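Local coordinates for SusD superfamily protein (Bacteroides vulgatus ATCC 8482, PDB 3JQ0) that probably binds nutrient glycans, as other outer-membrane proteins of the SusD family do, although its own ligand is not established, at residues 193-197 / 198-202; 204-207 / 208-211. All coordinates share one frame; numbering follows the deposited sequence. Where two conformers were deposited one is given.

Contact 1 closes one helix and contact 2 opens the next. Residues 193-202 span the C-terminal end of helix 182-199 and the turn that leaves it, and residues 204-211 begin helix 204-217, so the two follow in series along the chain. Their centres lie about 9 Å apart, on the same side of the chain's centre. The helices touch directly: Ser-196 OG is 2.7 Å from Asp-206 OD2, a probable hydrogen bond, and Tyr-207 packs on Arg-198. Together the contacts describe a compact helical hairpin, consistent with the TPR-like helical architecture of SusD-family proteins.

Contact 1: 193-197 / 198-202; sequences YLWSG and RQMNG. With SO4 (sulfate ion), chain G.
Gln-199 lays its aliphatic stem over the indole of Trp-195, one helical turn earlier. Its CG stands 3.8 Å from the centroid of the six-membered ring, only 12° off the ring normal, in a CH-pi contact, while CB lies 3.7 Å from Trp-195 NE1. The amide plane is well tilted from the indole. Selenomethionine Met-200 comes instead to the indole edge: in the conformer given, one of two, SE lies 3.9 Å from Trp-195 CD1, a Met-aromatic contact that the other conformer need not keep. The indole can serve both partners because its CG is anti to the backbone N (chi1 -174°), which carries the ring along the helix towards its C-terminal end. An alanine in place of the tryptophan would probably leave the Gln-199 stem without its supporting face and, in this conformer, the Met-200 selenium without its aromatic edge.

Beneath these side chains the helix ends. Gln-199 N still gives the usual bond to Trp-195 O at 2.7 Å, but Ser-196 O then takes two donors from opposite faces of its carbonyl plane, Met-200 N and Gly-202 N, each at 3.0 Å. The second closes the turn, which Asn-201 makes with a left-handed backbone (positive phi).

Farther out, Gln-199 NE2 donates to Leu-454 O and also to O3 of a sulfate, probably from the crystallisation liquor, at 3.0 Å; the same ion is held by Trp-457 N. Arg-198 reaches Leu-455 O, and Ser-196 OG, besides Asp-206, also meets Lys-157. Trp-195 and Met-200 pack against helices 97-122 and 149-167, whereas Leu-194 faces helices 204-217 and 364-377, which places this helix end between neighbours on several sides.

Contact 2: 204-207 / 208-211; sequences NSDY and TIAK
Asn-204 O receives Thr-208 N at 2.9 Å, with an angle of 157° at the hydrogen, and Thr-208 OG1 stands 3.1 Å from the same oxygen. That hydroxyl may add a second bond, although its proton has another acceptor within reach. It is brought there by a first torsion of -63°, which sets OG1 beside the backbone N and turns it back towards the preceding turn. The shortest rung of the ladder follows at Lys-211 N, 2.8 Å from Tyr-207 O, with Ile-209 N to Ser-205 O and Ala-210 N to Asp-206 O completing the first turns of helix 204-217.

Ile-209 runs its CG1 branch alongside the Ser-205 carbonyl, 3.4 Å from CG1 to Ser-205 O, and its terminal CD1 comes within 4.2 Å of Asp-206 OD1. Tyr-207, which is buried, swings its ring back towards the start of the helix, where it packs on Arg-198 of the preceding helix and on Leu-377 and Leu-378.

The charged groups find their partners outside the segment. Asp-206 OD2, the partner of Ser-196 OG, has Lys-157 as a longer, weak ion partner, and Lys-211 NZ forms a salt bridge with Glu-380. A carboxylate in the first turn probably interacts favourably with the helix dipole, so Asp-206 may stabilise this helix start while linking it to helix 182-199.

Contact 1: 193-197 / 198-202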
ATOM      1  N   TYR A 193       1.100   5.646 -15.784  1.00  6.97           N
ATOM      2  CA  TYR A 193       1.731   6.635 -16.639  1.00  7.14           C
ATOM      3  C   TYR A 193       2.864   7.355 -15.909  1.00  6.76           C
ATOM      4  O   TYR A 193       3.829   7.774 -16.573  1.00  7.19           O
ATOM      5  CB  TYR A 193       0.688   7.559 -17.284  1.00  7.06           C
ATOM      6  CG  TYR A 193      -0.036   6.910 -18.408  1.00  7.23           C
ATOM      7  CD1 TYR A 193      -1.145   6.094 -18.220  1.00  8.03           C
ATOM      8  CD2 TYR A 193       0.365   7.130 -19.728  1.00  8.36           C
ATOM      9  CE1 TYR A 193      -1.786   5.499 -19.284  1.00  7.89           C
ATOM     10  CE2 TYR A 193      -0.287   6.546 -20.797  1.00  8.61           C
ATOM     11  CZ  TYR A 193      -1.368   5.717 -20.570  1.00  8.32           C
ATOM     12  OH  TYR A 193      -2.037   5.124 -21.628  1.00  9.23           O
ATOM     13  N   LEU A 194       2.812   7.521 -14.581  1.00  7.43           N
ATOM     14  CA  LEU A 194       4.020   7.965 -13.891  1.00  6.59           C
ATOM     15  C   LEU A 194       5.169   6.986 -14.095  1.00  7.28           C
ATOM     16  O   LEU A 194       6.312   7.391 -14.371  1.00  7.30           O
ATOM     17  CB  LEU A 194       3.768   8.135 -12.379  1.00  7.75           C
ATOM     18  CG  LEU A 194       3.047   9.370 -11.895  1.00  8.32           C
ATOM     19  CD1 LEU A 194       2.900   9.316 -10.363  1.00  8.94           C
ATOM     20  CD2 LEU A 194       3.791  10.646 -12.300  1.00 12.31           C
ATOM     21  N   TRP A 195       4.877   5.691 -13.984  1.00  6.81           N
ATOM     22  CA  TRP A 195       5.884   4.674 -14.090  1.00  6.93           C
ATOM     23  C   TRP A 195       6.467   4.648 -15.513  1.00  7.43           C
ATOM     24  O   TRP A 195       7.687   4.671 -15.725  1.00  7.57           O
ATOM     25  CB  TRP A 195       5.324   3.290 -13.759  1.00  6.91           C
ATOM     26  CG  TRP A 195       6.362   2.224 -13.729  1.00  6.83           C
ATOM     27  CD1 TRP A 195       6.818   1.500 -14.788  1.00  7.73           C
ATOM     28  CD2 TRP A 195       7.130   1.800 -12.603  1.00  7.66           C
ATOM     29  NE1 TRP A 195       7.815   0.658 -14.390  1.00  8.29           N
ATOM     30  CE2 TRP A 195       8.012   0.813 -13.049  1.00  7.98           C
ATOM     31  CE3 TRP A 195       7.139   2.154 -11.244  1.00  8.26           C
ATOM     32  CZ2 TRP A 195       8.918   0.168 -12.199  1.00  8.83           C
ATOM     33  CZ3 TRP A 195       8.037   1.539 -10.419  1.00  8.84           C
ATOM     34  CH2 TRP A 195       8.894   0.531 -10.895  1.00  9.56           C
ATOM     35  N   SER A 196       5.606   4.653 -16.525  1.00  7.30           N
ATOM     36  CA  SER A 196       6.201   4.674 -17.868  0.70  7.87           C
ATOM     37  C   SER A 196       6.925   5.982 -18.135  1.00  7.29           C
ATOM     38  O   SER A 196       7.976   5.968 -18.776  1.00  7.92           O
ATOM     39  CB  SER A 196       5.203   4.394 -18.962  0.70  8.25           C
ATOM     40  OG  SER A 196       4.186   5.367 -19.041  0.70  8.11           O
ATOM     41  N   GLY A 197       6.428   7.102 -17.600  1.00  6.67           N
ATOM     42  CA  GLY A 197       7.086   8.383 -17.807  1.00  7.05           C
ATOM     43  C   GLY A 197       8.505   8.414 -17.216  1.00  7.37           C
ATOM     44  O   GLY A 197       9.428   8.930 -17.841  1.00  8.22           O
ATOM     45  N   ARG A 198       8.657   7.886 -15.994  1.00  7.37           N
ATOM     46  CA  ARG A 198       9.895   8.005 -15.242  1.00  7.08           C
ATOM     47  C   ARG A 198      10.812   6.808 -15.392  1.00  7.34           C
ATOM     48  O   ARG A 198      12.041   6.992 -15.410  1.00  8.40           O
ATOM     49  CB  ARG A 198       9.538   8.266 -13.779  1.00  7.59           C
ATOM     50  CG  ARG A 198      10.706   8.422 -12.814  1.00  9.16           C
ATOM     51  CD  ARG A 198      11.484   9.720 -13.055  1.00  8.56           C
ATOM     52  NE  ARG A 198      12.498   9.829 -12.015  1.00  8.90           N
ATOM     53  CZ  ARG A 198      13.035  10.949 -11.567  1.00  8.67           C
ATOM     54  NH1 ARG A 198      12.685  12.119 -12.079  1.00  8.94           N
ATOM     55  NH2 ARG A 198      13.871  10.880 -10.572  1.00  9.43           N
ATOM     56  N   GLN A 199      10.239   5.620 -15.477  1.00  7.83           N
ATOM     57  CA  GLN A 199      11.006   4.394 -15.584  1.00  7.80           C
ATOM     58  C   GLN A 199      11.182   3.855 -16.987  1.00  8.73           C
ATOM     59  O   GLN A 199      12.003   2.983 -17.189  1.00  9.97           O
ATOM     60  CB  GLN A 199      10.426   3.274 -14.691  1.00  7.99           C
ATOM     61  CG  GLN A 199      10.675   3.498 -13.197  1.00  7.72           C
ATOM     62  CD  GLN A 199      12.168   3.511 -12.938  1.00  8.16           C
ATOM     63  OE1 GLN A 199      12.851   2.574 -13.358  1.00  8.72           O
ATOM     64  NE2 GLN A 199      12.698   4.582 -12.352  1.00  8.92           N
HETATM   65  N   MSE A 200      10.384   4.308 -17.954  1.00  8.56           N
HETATM   66  CA  MSE A 200      10.422   3.768 -19.309  0.50  9.10           C
HETATM   67  C   MSE A 200      10.507   4.867 -20.362  1.00  9.39           C
HETATM   68  O   MSE A 200      10.026   4.703 -21.492  1.00 10.90           O
HETATM   69  CB  MSE A 200       9.227   2.844 -19.554  0.50  9.47           C
HETATM   70  CG  MSE A 200       9.145   1.686 -18.579  0.50 12.80           C
HETATM   71 SE   MSE A 200       7.442   0.717 -18.597  0.50 14.25          SE
HETATM   72  CE  MSE A 200       8.099  -1.045 -18.514  0.50 14.25           C
ATOM     73  N   ASN A 201      11.150   5.978 -20.004  1.00  8.71           N
ATOM     74  CA  ASN A 201      11.487   7.045 -20.953  1.00  9.79           C
ATOM     75  C   ASN A 201      10.275   7.761 -21.527  1.00 10.12           C
ATOM     76  O   ASN A 201      10.394   8.467 -22.545  1.00 13.06           O
ATOM     77  CB  ASN A 201      12.398   6.553 -22.109  1.00 10.69           C
ATOM     78  CG  ASN A 201      13.709   6.013 -21.621  1.00  9.44           C
ATOM     79  OD1 ASN A 201      14.688   6.800 -21.335  1.00 12.08           O
ATOM     80  ND2 ASN A 201      13.805   4.751 -21.495  1.00  9.43           N
ATOM     81  N   GLY A 202       9.116   7.657 -20.916  1.00  8.68           N
ATOM     82  CA  GLY A 202       7.934   8.324 -21.488  1.00  8.62           C
ATOM     83  C   GLY A 202       8.014   9.836 -21.390  1.00  8.71           C
ATOM     84  O   GLY A 202       7.554  10.552 -22.280  1.00 11.33           O
TER
HETATM   85  S   SO4 G   6      16.811   4.872 -12.949  0.75  9.29           S
HETATM   86  O1  SO4 G   6      17.103   3.779 -11.975  0.75 13.78           O
HETATM   87  O2  SO4 G   6      17.756   4.919 -14.043  0.75 14.53           O
HETATM   88  O3  SO4 G   6      15.483   4.642 -13.394  0.75 13.10           O
HETATM   89  O4  SO4 G   6      16.728   6.158 -12.261  0.75 14.13           O

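Contact 2: 204-207 / 208-211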
ATOM      1  N   ASN A 204       7.468  13.802 -20.401  1.00  9.37           N
ATOM      2  CA  ASN A 204       6.457  14.745 -20.029  1.00  9.30           C
ATOM      3  C   ASN A 204       5.069  14.388 -20.544  1.00  8.74           C
ATOM      4  O   ASN A 204       4.076  14.629 -19.848  1.00  9.55           O
ATOM      5  CB  ASN A 204       6.859  16.156 -20.436  1.00 10.30           C
ATOM      6  CG  ASN A 204       8.068  16.635 -19.705  1.00 13.60           C
ATOM      7  OD1 ASN A 204       8.327  16.242 -18.571  1.00 15.76           O
ATOM      8  ND2 ASN A 204       8.832  17.464 -20.338  1.00 17.44           N
ATOM      9  N   SER A 205       4.969  13.811 -21.746  1.00  7.90           N
ATOM     10  CA  SER A 205       3.661  13.477 -22.230  1.00  8.14           C
ATOM     11  C   SER A 205       2.952  12.413 -21.355  1.00  8.25           C
ATOM     12  O   SER A 205       1.739  12.469 -21.147  1.00  8.56           O
ATOM     13  CB  SER A 205       3.728  13.063 -23.677  1.00 10.11           C
ATOM     14  OG  SER A 205       4.509  11.956 -23.883  1.00 13.26           O
ATOM     15  N   ASP A 206       3.709  11.478 -20.839  1.00  7.80           N
ATOM     16  CA  ASP A 206       3.170  10.497 -19.892  1.00  7.32           C
ATOM     17  C   ASP A 206       2.847  11.142 -18.537  1.00  7.01           C
ATOM     18  O   ASP A 206       1.831  10.819 -17.938  1.00  7.98           O
ATOM     19  CB  ASP A 206       4.119   9.332 -19.686  1.00  7.40           C
ATOM     20  CG  ASP A 206       4.059   8.293 -20.796  1.00  8.48           C
ATOM     21  OD1 ASP A 206       3.152   8.373 -21.666  1.00  9.74           O
ATOM     22  OD2 ASP A 206       4.909   7.382 -20.745  1.00  9.21           O
ATOM     23  N   TYR A 207       3.689  12.068 -18.050  1.00  7.44           N
ATOM     24  CA  TYR A 207       3.375  12.792 -16.800  1.00  7.64           C
ATOM     25  C   TYR A 207       2.098  13.600 -16.936  1.00  7.30           C
ATOM     26  O   TYR A 207       1.308  13.682 -15.983  1.00  8.11           O
ATOM     27  CB  TYR A 207       4.545  13.687 -16.413  1.00  7.82           C
ATOM     28  CG  TYR A 207       5.861  12.978 -16.154  1.00  7.52           C
ATOM     29  CD1 TYR A 207       5.937  11.670 -15.667  1.00  7.18           C
ATOM     30  CD2 TYR A 207       7.055  13.631 -16.428  1.00  7.71           C
ATOM     31  CE1 TYR A 207       7.149  11.092 -15.387  1.00  7.58           C
ATOM     32  CE2 TYR A 207       8.296  13.055 -16.190  1.00  7.90           C
ATOM     33  CZ  TYR A 207       8.318  11.781 -15.652  1.00  7.40           C
ATOM     34  OH  TYR A 207       9.509  11.142 -15.344  1.00  9.11           O
ATOM     35  N   THR A 208       1.859  14.183 -18.111  1.00  8.26           N
ATOM     36  CA  THR A 208       0.617  14.907 -18.349  1.00  8.50           C
ATOM     37  C   THR A 208      -0.598  13.996 -18.288  1.00  7.56           C
ATOM     38  O   THR A 208      -1.607  14.297 -17.663  1.00  8.15           O
ATOM     39  CB  THR A 208       0.678  15.679 -19.689  1.00  8.79           C
ATOM     40  OG1 THR A 208       1.706  16.653 -19.601  1.00 10.81           O
ATOM     41  CG2 THR A 208      -0.646  16.293 -20.057  1.00 11.14           C
ATOM     42  N   ILE A 209      -0.507  12.823 -18.928  1.00  7.47           N
ATOM     43  CA  ILE A 209      -1.587  11.831 -18.826  1.00  7.35           C
ATOM     44  C   ILE A 209      -1.834  11.448 -17.370  1.00  6.83           C
ATOM     45  O   ILE A 209      -2.965  11.344 -16.923  1.00  7.35           O
ATOM     46  CB  ILE A 209      -1.305  10.603 -19.737  1.00  7.61           C
ATOM     47  CG1 ILE A 209      -1.322  11.052 -21.214  1.00  8.75           C
ATOM     48  CG2 ILE A 209      -2.308   9.506 -19.486  1.00  8.78           C
ATOM     49  CD1 ILE A 209      -0.700  10.050 -22.141  1.00 10.38           C
ATOM     50  N   ALA A 210      -0.756  11.194 -16.652  1.00  7.52           N
ATOM     51  CA  ALA A 210      -0.878  10.846 -15.242  1.00  7.56           C
ATOM     52  C   ALA A 210      -1.564  11.937 -14.430  1.00  7.25           C
ATOM     53  O   ALA A 210      -2.475  11.654 -13.639  1.00  7.36           O
ATOM     54  CB  ALA A 210       0.514  10.531 -14.644  1.00  8.05           C
ATOM     55  N   LYS A 211      -1.097  13.173 -14.593  1.00  7.68           N
ATOM     56  CA  LYS A 211      -1.683  14.316 -13.897  1.00  8.07           C
ATOM     57  C   LYS A 211      -3.181  14.365 -14.146  1.00  8.52           C
ATOM     58  O   LYS A 211      -3.986  14.529 -13.242  1.00  8.47           O
ATOM     59  CB  LYS A 211      -1.022  15.611 -14.361  1.00  8.67           C
ATOM     60  CG  LYS A 211      -1.660  16.865 -13.786  1.00  9.86           C
ATOM     61  CD  LYS A 211      -0.986  18.140 -14.231  1.00 11.71           C
ATOM     62  CE  LYS A 211      -1.028  18.374 -15.697  1.00 15.30           C
ATOM     63  NZ  LYS A 211      -0.732  19.786 -16.100  1.00 17.92           N
TER